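Local atomic coordinates of Lic11098 (Leptospira interrogans serogroup Icterohaemorrhagiae serovar copenhageni, PDB entry 4U08), a protein that is of unknown function but belongs to a leucine-rich repeat subfamily of a human pathogen and is regarded as a virulence factor, perhaps acting through binding of partner molecules. Residues Leu249-Thr263 / Gln271-Leu285. Sequence-based numbering, arbitrary orientation.
With ZN (zinc ion), chain E.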
ATOM      1  N   LEU A 249      10.391 -15.209   2.344  1.00 26.90           N
ATOM      2  CA  LEU A 249       9.388 -14.328   2.965  1.00 26.93           C
ATOM      3  C   LEU A 249       8.328 -15.159   3.684  1.00 29.53           C
ATOM      4  O   LEU A 249       7.206 -15.322   3.188  1.00 27.48           O
ATOM      5  CB  LEU A 249       8.788 -13.384   1.917  1.00 27.16           C
ATOM      6  CG  LEU A 249       9.781 -12.449   1.188  1.00 31.63           C
ATOM      7  CD1 LEU A 249       9.107 -11.693   0.067  1.00 30.87           C
ATOM      8  CD2 LEU A 249      10.395 -11.460   2.136  1.00 35.50           C
ATOM      9  N   GLN A 250       8.718 -15.722   4.854  1.00 27.03           N
ATOM     10  CA  GLN A 250       7.867 -16.635   5.627  1.00 28.31           C
ATOM     11  C   GLN A 250       6.597 -16.011   6.191  1.00 33.04           C
ATOM     12  O   GLN A 250       5.654 -16.750   6.469  1.00 35.09           O
ATOM     13  CB  GLN A 250       8.659 -17.324   6.750  1.00 30.33           C
ATOM     14  CG  GLN A 250       9.849 -18.191   6.286  1.00 33.56           C
ATOM     15  CD  GLN A 250       9.468 -19.183   5.210  1.00 38.41           C
ATOM     16  OE1 GLN A 250       9.623 -18.927   4.020  1.00 34.74           O
ATOM     17  NE2 GLN A 250       8.778 -20.246   5.559  1.00 25.24           N
ATOM     18  N   ASN A 251       6.560 -14.677   6.356  1.00 27.77           N
ATOM     19  CA  ASN A 251       5.379 -14.003   6.898  1.00 27.10           C
ATOM     20  C   ASN A 251       4.459 -13.418   5.838  1.00 26.58           C
ATOM     21  O   ASN A 251       3.423 -12.844   6.172  1.00 26.59           O
ATOM     22  CB  ASN A 251       5.803 -12.944   7.940  1.00 27.82           C
ATOM     23  CG  ASN A 251       6.286 -13.617   9.210  1.00 50.76           C
ATOM     24  OD1 ASN A 251       5.590 -14.446   9.800  1.00 44.85           O
ATOM     25  ND2 ASN A 251       7.541 -13.414   9.581  1.00 43.43           N
ATOM     26  N   LEU A 252       4.853 -13.536   4.563  1.00 22.91           N
ATOM     27  CA  LEU A 252       4.102 -12.954   3.463  1.00 22.87           C
ATOM     28  C   LEU A 252       2.730 -13.564   3.326  1.00 26.86           C
ATOM     29  O   LEU A 252       2.616 -14.784   3.212  1.00 26.74           O
ATOM     30  CB  LEU A 252       4.874 -13.037   2.129  1.00 22.84           C
ATOM     31  CG  LEU A 252       4.398 -12.051   1.040  1.00 27.08           C
ATOM     32  CD1 LEU A 252       4.676 -10.566   1.417  1.00 25.69           C
ATOM     33  CD2 LEU A 252       4.978 -12.417  -0.307  1.00 26.09           C
ATOM     34  N   GLN A 253       1.705 -12.701   3.338  1.00 23.61           N
ATOM     35  CA  GLN A 253       0.291 -13.102   3.263  1.00 23.68           C
ATOM     36  C   GLN A 253      -0.292 -12.756   1.942  1.00 28.29           C
ATOM     37  O   GLN A 253      -1.196 -13.454   1.483  1.00 29.69           O
ATOM     38  CB  GLN A 253      -0.522 -12.389   4.366  1.00 24.40           C
ATOM     39  CG  GLN A 253      -0.134 -12.847   5.772  1.00 36.94           C
ATOM     40  CD  GLN A 253      -0.835 -12.089   6.879  1.00 55.21           C
ATOM     41  OE1 GLN A 253      -1.264 -10.940   6.733  1.00 48.49           O
ATOM     42  NE2 GLN A 253      -0.919 -12.714   8.034  1.00 61.69           N
ATOM     43  N   LYS A 254       0.134 -11.619   1.360  1.00 23.91           N
ATOM     44  CA  LYS A 254      -0.409 -11.160   0.086  1.00 23.38           C
ATOM     45  C   LYS A 254       0.689 -10.781  -0.877  1.00 29.48           C
ATOM     46  O   LYS A 254       1.540  -9.939  -0.567  1.00 28.06           O
ATOM     47  CB  LYS A 254      -1.358  -9.959   0.261  1.00 26.34           C
ATOM     48  CG  LYS A 254      -2.653 -10.260   0.986  1.00 51.86           C
ATOM     49  CD  LYS A 254      -3.608  -9.069   0.931  1.00 69.11           C
ATOM     50  CE  LYS A 254      -4.862  -9.292   1.749  1.00 88.19           C
ATOM     51  NZ  LYS A 254      -5.761 -10.328   1.146  1.00 99.32           N
ATOM     52  N   LEU A 255       0.662 -11.397  -2.059  1.00 26.40           N
ATOM     53  CA  LEU A 255       1.600 -11.111  -3.145  1.00 26.38           C
ATOM     54  C   LEU A 255       0.757 -10.725  -4.360  1.00 31.43           C
ATOM     55  O   LEU A 255       0.021 -11.564  -4.909  1.00 32.18           O
ATOM     56  CB  LEU A 255       2.502 -12.319  -3.420  1.00 26.52           C
ATOM     57  CG  LEU A 255       3.546 -12.171  -4.536  1.00 29.62           C
ATOM     58  CD1 LEU A 255       4.426 -10.924  -4.315  1.00 29.37           C
ATOM     59  CD2 LEU A 255       4.390 -13.426  -4.651  1.00 30.29           C
ATOM     60  N   LYS A 256       0.790  -9.437  -4.716  1.00 27.48           N
ATOM     61  CA  LYS A 256      -0.004  -8.910  -5.833  1.00 27.98           C
ATOM     62  C   LYS A 256       0.926  -8.539  -6.980  1.00 33.48           C
ATOM     63  O   LYS A 256       1.743  -7.634  -6.832  1.00 33.67           O
ATOM     64  CB  LYS A 256      -0.862  -7.734  -5.372  1.00 32.09           C
ATOM     65  CG  LYS A 256      -2.038  -8.199  -4.519  1.00 53.32           C
ATOM     66  CD  LYS A 256      -3.155  -7.181  -4.493  1.00 69.72           C
ATOM     67  CE  LYS A 256      -4.313  -7.622  -3.645  1.00 88.23           C
ATOM     68  NZ  LYS A 256      -3.958  -7.665  -2.201  1.00100.50           N
ATOM     69  N   LEU A 257       0.851  -9.298  -8.088  1.00 27.70           N
ATOM     70  CA  LEU A 257       1.710  -9.152  -9.254  1.00 27.72           C
ATOM     71  C   LEU A 257       0.910  -8.900 -10.546  1.00 32.86           C
ATOM     72  O   LEU A 257       1.429  -9.140 -11.641  1.00 32.47           O
ATOM     73  CB  LEU A 257       2.578 -10.428  -9.384  1.00 27.87           C
ATOM     74  CG  LEU A 257       3.690 -10.617  -8.348  1.00 31.35           C
ATOM     75  CD1 LEU A 257       4.099 -12.057  -8.243  1.00 30.91           C
ATOM     76  CD2 LEU A 257       4.901  -9.765  -8.693  1.00 34.05           C
ATOM     77  N   TYR A 258      -0.323  -8.377 -10.400  1.00 31.90           N
ATOM     78  CA  TYR A 258      -1.248  -8.039 -11.475  1.00 34.39           C
ATOM     79  C   TYR A 258      -0.565  -7.131 -12.515  1.00 38.56           C
ATOM     80  O   TYR A 258       0.111  -6.169 -12.151  1.00 36.15           O
ATOM     81  CB  TYR A 258      -2.516  -7.366 -10.894  1.00 38.79           C
ATOM     82  CG  TYR A 258      -3.360  -6.604 -11.893  1.00 46.84           C
ATOM     83  CD1 TYR A 258      -3.398  -5.213 -11.885  1.00 48.99           C
ATOM     84  CD2 TYR A 258      -4.135  -7.278 -12.846  1.00 50.28           C
ATOM     85  CE1 TYR A 258      -4.175  -4.505 -12.805  1.00 52.35           C
ATOM     86  CE2 TYR A 258      -4.912  -6.581 -13.770  1.00 51.76           C
ATOM     87  CZ  TYR A 258      -4.941  -5.195 -13.739  1.00 62.97           C
ATOM     88  OH  TYR A 258      -5.722  -4.511 -14.646  1.00 65.08           O
ATOM     89  N   GLU A 259      -0.712  -7.478 -13.791  1.00 34.45           N
ATOM     90  CA  GLU A 259      -0.179  -6.723 -14.921  1.00 34.26           C
ATOM     91  C   GLU A 259       1.351  -6.550 -14.878  1.00 36.74           C
ATOM     92  O   GLU A 259       1.862  -5.431 -14.873  1.00 38.51           O
ATOM     93  CB  GLU A 259      -0.913  -5.375 -15.096  1.00 36.09           C
ATOM     94  CG  GLU A 259      -2.120  -5.504 -16.015  1.00 58.06           C
ATOM     95  CD  GLU A 259      -2.723  -4.220 -16.559  1.00 97.92           C
ATOM     96  OE1 GLU A 259      -1.989  -3.213 -16.694  1.00103.36           O
ATOM     97  OE2 GLU A 259      -3.929  -4.241 -16.902  1.00 98.66           O
ATOM     98  N   ASN A 260       2.065  -7.660 -14.806  1.00 30.73           N
ATOM     99  CA  ASN A 260       3.508  -7.674 -14.950  1.00 31.03           C
ATOM    100  C   ASN A 260       3.774  -8.461 -16.242  1.00 34.82           C
ATOM    101  O   ASN A 260       2.840  -8.647 -17.036  1.00 34.00           O
ATOM    102  CB  ASN A 260       4.230  -8.228 -13.713  1.00 27.17           C
ATOM    103  CG  ASN A 260       4.468  -7.143 -12.688  1.00 42.02           C
ATOM    104  OD1 ASN A 260       5.417  -6.379 -12.796  1.00 38.44           O
ATOM    105  ND2 ASN A 260       3.563  -6.978 -11.732  1.00 32.12           N
ATOM    106  N   GLN A 261       4.981  -8.933 -16.461  1.00 32.66           N
ATOM    107  CA  GLN A 261       5.272  -9.654 -17.695  1.00 32.83           C
ATOM    108  C   GLN A 261       5.936 -10.962 -17.352  1.00 34.14           C
ATOM    109  O   GLN A 261       6.823 -11.423 -18.063  1.00 35.47           O
ATOM    110  CB  GLN A 261       6.111  -8.776 -18.659  1.00 34.03           C
ATOM    111  CG  GLN A 261       5.551  -7.356 -18.884  1.00 49.05           C
ATOM    112  CD  GLN A 261       6.427  -6.408 -19.698  1.00 66.36           C
ATOM    113  OE1 GLN A 261       5.987  -5.309 -20.078  1.00 59.15           O
ATOM    114  NE2 GLN A 261       7.674  -6.790 -19.993  1.00 53.52           N
ATOM    115  N   LEU A 262       5.502 -11.582 -16.225  1.00 28.99           N
ATOM    116  CA  LEU A 262       6.071 -12.844 -15.742  1.00 27.68           C
ATOM    117  C   LEU A 262       5.762 -13.999 -16.665  1.00 32.39           C
ATOM    118  O   LEU A 262       4.627 -14.138 -17.073  1.00 33.30           O
ATOM    119  CB  LEU A 262       5.568 -13.189 -14.309  1.00 27.77           C
ATOM    120  CG  LEU A 262       5.952 -12.188 -13.218  1.00 30.70           C
ATOM    121  CD1 LEU A 262       5.170 -12.467 -11.950  1.00 32.17           C
ATOM    122  CD2 LEU A 262       7.453 -12.269 -12.937  1.00 30.44           C
ATOM    123  N   THR A 263       6.739 -14.835 -16.948  1.00 30.91           N
ATOM    124  CA  THR A 263       6.545 -15.990 -17.835  1.00 33.73           C
ATOM    125  C   THR A 263       6.592 -17.269 -17.018  1.00 39.70           C
ATOM    126  O   THR A 263       5.904 -18.242 -17.350  1.00 40.18           O
ATOM    127  CB  THR A 263       7.559 -15.983 -18.995  1.00 40.89           C
ATOM    128  OG1 THR A 263       8.887 -15.914 -18.474  1.00 44.78           O
ATOM    129  CG2 THR A 263       7.328 -14.833 -19.959  1.00 36.15           C
ATOM    130  N   GLN A 271       7.773 -22.113  -0.813  1.00 29.60           N
ATOM    131  CA  GLN A 271       8.259 -21.860   0.551  1.00 29.24           C
ATOM    132  C   GLN A 271       7.442 -20.784   1.283  1.00 31.09           C
ATOM    133  O   GLN A 271       7.683 -20.553   2.462  1.00 30.65           O
ATOM    134  CB  GLN A 271       9.742 -21.445   0.493  1.00 29.90           C
ATOM    135  CG  GLN A 271      10.687 -22.540   0.015  1.00 37.38           C
ATOM    136  CD  GLN A 271      12.073 -22.027  -0.263  1.00 42.45           C
ATOM    137  OE1 GLN A 271      12.445 -20.907   0.081  1.00 39.70           O
ATOM    138  NE2 GLN A 271      12.875 -22.833  -0.894  1.00 35.05           N
ATOM    139  N   LEU A 272       6.488 -20.131   0.590  1.00 27.18           N
ATOM    140  CA  LEU A 272       5.690 -19.040   1.163  1.00 27.38           C
ATOM    141  C   LEU A 272       4.594 -19.582   2.073  1.00 28.76           C
ATOM    142  O   LEU A 272       3.421 -19.539   1.748  1.00 27.24           O
ATOM    143  CB  LEU A 272       5.174 -18.093   0.069  1.00 27.82           C
ATOM    144  CG  LEU A 272       6.251 -17.313  -0.719  1.00 32.53           C
ATOM    145  CD1 LEU A 272       5.655 -16.595  -1.902  1.00 31.53           C
ATOM    146  CD2 LEU A 272       6.949 -16.320   0.158  1.00 33.78           C
ATOM    147  N   GLN A 273       5.023 -20.089   3.239  1.00 27.55           N
ATOM    148  CA  GLN A 273       4.224 -20.720   4.291  1.00 28.43           C
ATOM    149  C   GLN A 273       2.875 -20.023   4.604  1.00 30.69           C
ATOM    150  O   GLN A 273       1.836 -20.680   4.704  1.00 28.60           O
ATOM    151  CB  GLN A 273       5.104 -20.838   5.568  1.00 30.60           C
ATOM    152  CG  GLN A 273       4.404 -21.344   6.849  1.00 39.49           C
ATOM    153  CD  GLN A 273       3.856 -22.752   6.758  1.00 57.59           C
ATOM    154  OE1 GLN A 273       2.772 -23.039   7.273  1.00 57.25           O
ATOM    155  NE2 GLN A 273       4.578 -23.666   6.110  1.00 44.21           N
ATOM    156  N   ASN A 274       2.896 -18.699   4.735  1.00 26.80           N
ATOM    157  CA  ASN A 274       1.730 -17.912   5.143  1.00 25.85           C
ATOM    158  C   ASN A 274       0.951 -17.252   4.045  1.00 26.37           C
ATOM    159  O   ASN A 274      -0.020 -16.571   4.333  1.00 26.38           O
ATOM    160  CB  ASN A 274       2.175 -16.866   6.171  1.00 31.48           C
ATOM    161  CG  ASN A 274       2.279 -17.484   7.524  1.00 48.86           C
ATOM    162  OD1 ASN A 274       1.286 -17.982   8.069  1.00 42.79           O
ATOM    163  ND2 ASN A 274       3.497 -17.587   8.034  1.00 44.26           N
ATOM    164  N   LEU A 275       1.325 -17.479   2.771  1.00 23.41           N
ATOM    165  CA  LEU A 275       0.661 -16.834   1.661  1.00 22.97           C
ATOM    166  C   LEU A 275      -0.814 -17.235   1.544  1.00 28.92           C
ATOM    167  O   LEU A 275      -1.123 -18.424   1.482  1.00 27.84           O
ATOM    168  CB  LEU A 275       1.427 -17.101   0.357  1.00 22.90           C
ATOM    169  CG  LEU A 275       1.107 -16.141  -0.775  1.00 26.37           C
ATOM    170  CD1 LEU A 275       1.706 -14.752  -0.516  1.00 25.09           C
ATOM    171  CD2 LEU A 275       1.571 -16.749  -2.118  1.00 26.11           C
ATOM    172  N   GLN A 276      -1.713 -16.231   1.550  1.00 25.26           N
ATOM    173  CA  GLN A 276      -3.160 -16.417   1.465  1.00 25.21           C
ATOM    174  C   GLN A 276      -3.703 -15.934   0.138  1.00 29.15           C
ATOM    175  O   GLN A 276      -4.737 -16.415  -0.329  1.00 27.57           O
ATOM    176  CB  GLN A 276      -3.868 -15.645   2.595  1.00 26.90           C
ATOM    177  CG  GLN A 276      -3.269 -15.883   3.963  1.00 39.80           C
ATOM    178  CD  GLN A 276      -4.133 -15.296   5.048  1.00 56.31           C
ATOM    179  OE1 GLN A 276      -4.406 -14.092   5.118  1.00 44.47           O
ATOM    180  NE2 GLN A 276      -4.605 -16.167   5.900  1.00 55.75           N
ATOM    181  N   GLU A 277      -3.059 -14.919  -0.442  1.00 23.88           N
ATOM    182  CA  GLU A 277      -3.494 -14.374  -1.716  1.00 23.51           C
ATOM    183  C   GLU A 277      -2.313 -14.225  -2.666  1.00 30.41           C
ATOM    184  O   GLU A 277      -1.284 -13.635  -2.302  1.00 28.94           O
ATOM    185  CB  GLU A 277      -4.233 -13.043  -1.517  1.00 25.18           C
ATOM    186  CG  GLU A 277      -4.801 -12.482  -2.817  1.00 38.26           C
ATOM    187  CD  GLU A 277      -5.655 -11.236  -2.691  1.00 61.35           C
ATOM    188  OE1 GLU A 277      -6.218 -10.995  -1.600  1.00 63.33           O
ATOM    189  OE2 GLU A 277      -5.800 -10.523  -3.706  1.00 58.89           O
ATOM    190  N   LEU A 278      -2.476 -14.767  -3.890  1.00 26.27           N
ATOM    191  CA  LEU A 278      -1.506 -14.713  -4.967  1.00 25.76           C
ATOM    192  C   LEU A 278      -2.233 -14.258  -6.232  1.00 30.72           C
ATOM    193  O   LEU A 278      -3.094 -14.973  -6.770  1.00 29.47           O
ATOM    194  CB  LEU A 278      -0.782 -16.068  -5.132  1.00 25.73           C
ATOM    195  CG  LEU A 278       0.283 -16.149  -6.237  1.00 29.32           C
ATOM    196  CD1 LEU A 278       1.358 -15.069  -6.074  1.00 27.33           C
ATOM    197  CD2 LEU A 278       0.869 -17.557  -6.344  1.00 31.46           C
ATOM    198  N   ASP A 279      -1.957 -13.008  -6.644  1.00 26.43           N
ATOM    199  CA  ASP A 279      -2.601 -12.407  -7.787  1.00 28.52           C
ATOM    200  C   ASP A 279      -1.617 -12.285  -8.939  1.00 35.65           C
ATOM    201  O   ASP A 279      -0.722 -11.442  -8.914  1.00 36.49           O
ATOM    202  CB  ASP A 279      -3.232 -11.046  -7.420  1.00 29.72           C
ATOM    203  CG  ASP A 279      -4.072 -10.382  -8.513  1.00 36.38           C
ATOM    204  OD1 ASP A 279      -4.017 -10.841  -9.677  1.00 34.59           O
ATOM    205  OD2 ASP A 279      -4.759  -9.381  -8.208  1.00 40.18           O
ATOM    206  N   LEU A 280      -1.776 -13.146  -9.937  1.00 30.74           N
ATOM    207  CA  LEU A 280      -0.898 -13.158 -11.102  1.00 28.66           C
ATOM    208  C   LEU A 280      -1.663 -12.816 -12.354  1.00 31.83           C
ATOM    209  O   LEU A 280      -1.215 -13.133 -13.433  1.00 32.17           O
ATOM    210  CB  LEU A 280      -0.226 -14.526 -11.226  1.00 27.84           C
ATOM    211  CG  LEU A 280       0.832 -14.847 -10.198  1.00 31.51           C
ATOM    212  CD1 LEU A 280       0.921 -16.316  -9.961  1.00 29.80           C
ATOM    213  CD2 LEU A 280       2.182 -14.288 -10.618  1.00 32.25           C
ATOM    214  N   ASP A 281      -2.797 -12.129 -12.214  1.00 31.90           N
ATOM    215  CA  ASP A 281      -3.644 -11.723 -13.341  1.00 32.75           C
ATOM    216  C   ASP A 281      -2.839 -10.842 -14.317  1.00 39.35           C
ATOM    217  O   ASP A 281      -2.003 -10.059 -13.881  1.00 37.29           O
ATOM    218  CB  ASP A 281      -4.827 -10.925 -12.811  1.00 33.75           C
ATOM    219  CG  ASP A 281      -5.859 -10.601 -13.869  1.00 42.06           C
ATOM    220  OD1 ASP A 281      -6.835 -11.358 -13.990  1.00 40.14           O
ATOM    221  OD2 ASP A 281      -5.672  -9.606 -14.597  1.00 50.38           O
ATOM    222  N   GLY A 282      -3.083 -11.003 -15.616  1.00 37.30           N
ATOM    223  CA  GLY A 282      -2.431 -10.190 -16.641  1.00 37.37           C
ATOM    224  C   GLY A 282      -0.957 -10.434 -16.883  1.00 42.23           C
ATOM    225  O   GLY A 282      -0.267  -9.561 -17.403  1.00 44.82           O
ATOM    226  N   ASN A 283      -0.460 -11.605 -16.535  1.00 36.76           N
ATOM    227  CA  ASN A 283       0.923 -11.968 -16.810  1.00 35.96           C
ATOM    228  C   ASN A 283       0.974 -12.833 -18.069  1.00 39.12           C
ATOM    229  O   ASN A 283      -0.019 -12.902 -18.799  1.00 39.93           O
ATOM    230  CB  ASN A 283       1.597 -12.618 -15.600  1.00 33.21           C
ATOM    231  CG  ASN A 283       1.933 -11.589 -14.559  1.00 42.81           C
ATOM    232  OD1 ASN A 283       2.990 -10.978 -14.601  1.00 29.99           O
ATOM    233  ND2 ASN A 283       0.997 -11.293 -13.672  1.00 32.54           N
ATOM    234  N   GLN A 284       2.105 -13.449 -18.343  1.00 35.48           N
ATOM    235  CA  GLN A 284       2.313 -14.225 -19.564  1.00 36.33           C
ATOM    236  C   GLN A 284       2.813 -15.609 -19.151  1.00 36.06           C
ATOM    237  O   GLN A 284       3.736 -16.135 -19.752  1.00 33.32           O
ATOM    238  CB  GLN A 284       3.367 -13.514 -20.502  1.00 38.02           C
ATOM    239  CG  GLN A 284       3.518 -11.973 -20.412  1.00 55.49           C
ATOM    240  CD  GLN A 284       2.254 -11.158 -20.662  1.00 70.44           C
ATOM    241  OE1 GLN A 284       1.986 -10.137 -19.988  1.00 50.54           O
ATOM    242  NE2 GLN A 284       1.429 -11.597 -21.610  1.00 68.17           N
ATOM    243  N   LEU A 285       2.236 -16.186 -18.070  1.00 31.96           N
ATOM    244  CA  LEU A 285       2.679 -17.489 -17.587  1.00 31.20           C
ATOM    245  C   LEU A 285       2.361 -18.564 -18.587  1.00 36.15           C
ATOM    246  O   LEU A 285       1.241 -18.609 -19.095  1.00 35.15           O
ATOM    247  CB  LEU A 285       2.055 -17.869 -16.209  1.00 30.46           C
ATOM    248  CG  LEU A 285       2.425 -16.967 -15.013  1.00 35.23           C
ATOM    249  CD1 LEU A 285       1.547 -17.289 -13.804  1.00 36.46           C
ATOM    250  CD2 LEU A 285       3.900 -17.046 -14.688  1.00 34.74           C
TER
HETATM  251 ZN    ZN E 503      -8.111 -10.168 -15.480  1.00 73.31          ZN
HETATM  252  O   HOH W   1       4.630 -16.737   3.287  1.00 24.74           O
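The Tyr258 ring carries Glu259 CG over one face, off-centre, while Asp281 lies at the edge, its CB in the ring plane and OD2 3.2 Å from Tyr258 CE2. The Asp281 carboxylate, turned 37° from the ring, binds a zinc ion unevenly through both oxygens, OD1 at 2.3 Å and OD2 at 2.7 Å. Asparagine amides knit together the loops that follow strands 254-256 and 277-279. Asn283 ND2 gives Leu257 O a nearly straight bond of 3.0 Å and also bonds Leu280 O, while Asn260 ND2 meets Leu257 O from the opposite face. Asn283 OD1 takes the Leu262 N-H on a lone pair, at 3.1 Å, fixing the rotation of this buried amide. Asn283 is the asparagine of the leucine-rich repeat consensus LxxLxLxxNxL, with Leu275, Leu278, Leu280 and Leu285 as its leucines.

Ahead of these loops the strands run parallel, Leu255 N bonding Glu277 O. On one face Glu277, CG anti to its N (chi1 -176°), reaches between two lysines: OE1 pairs with Lys254 NZ at 2.9 Å, and OE2 has a long salt bridge to Lys256 NZ. On the other, Leu255 CD2 lies alongside Leu278 CD1 at 3.7 Å. Strands 231-233 and 300-302 flank the pair, Leu255 packing on Leu232 and Leu278 on Leu301, and Asn260 repeats the pattern toward the preceding repeat, ND2 giving to Leu234 O and OD1 accepting from Leu239 N.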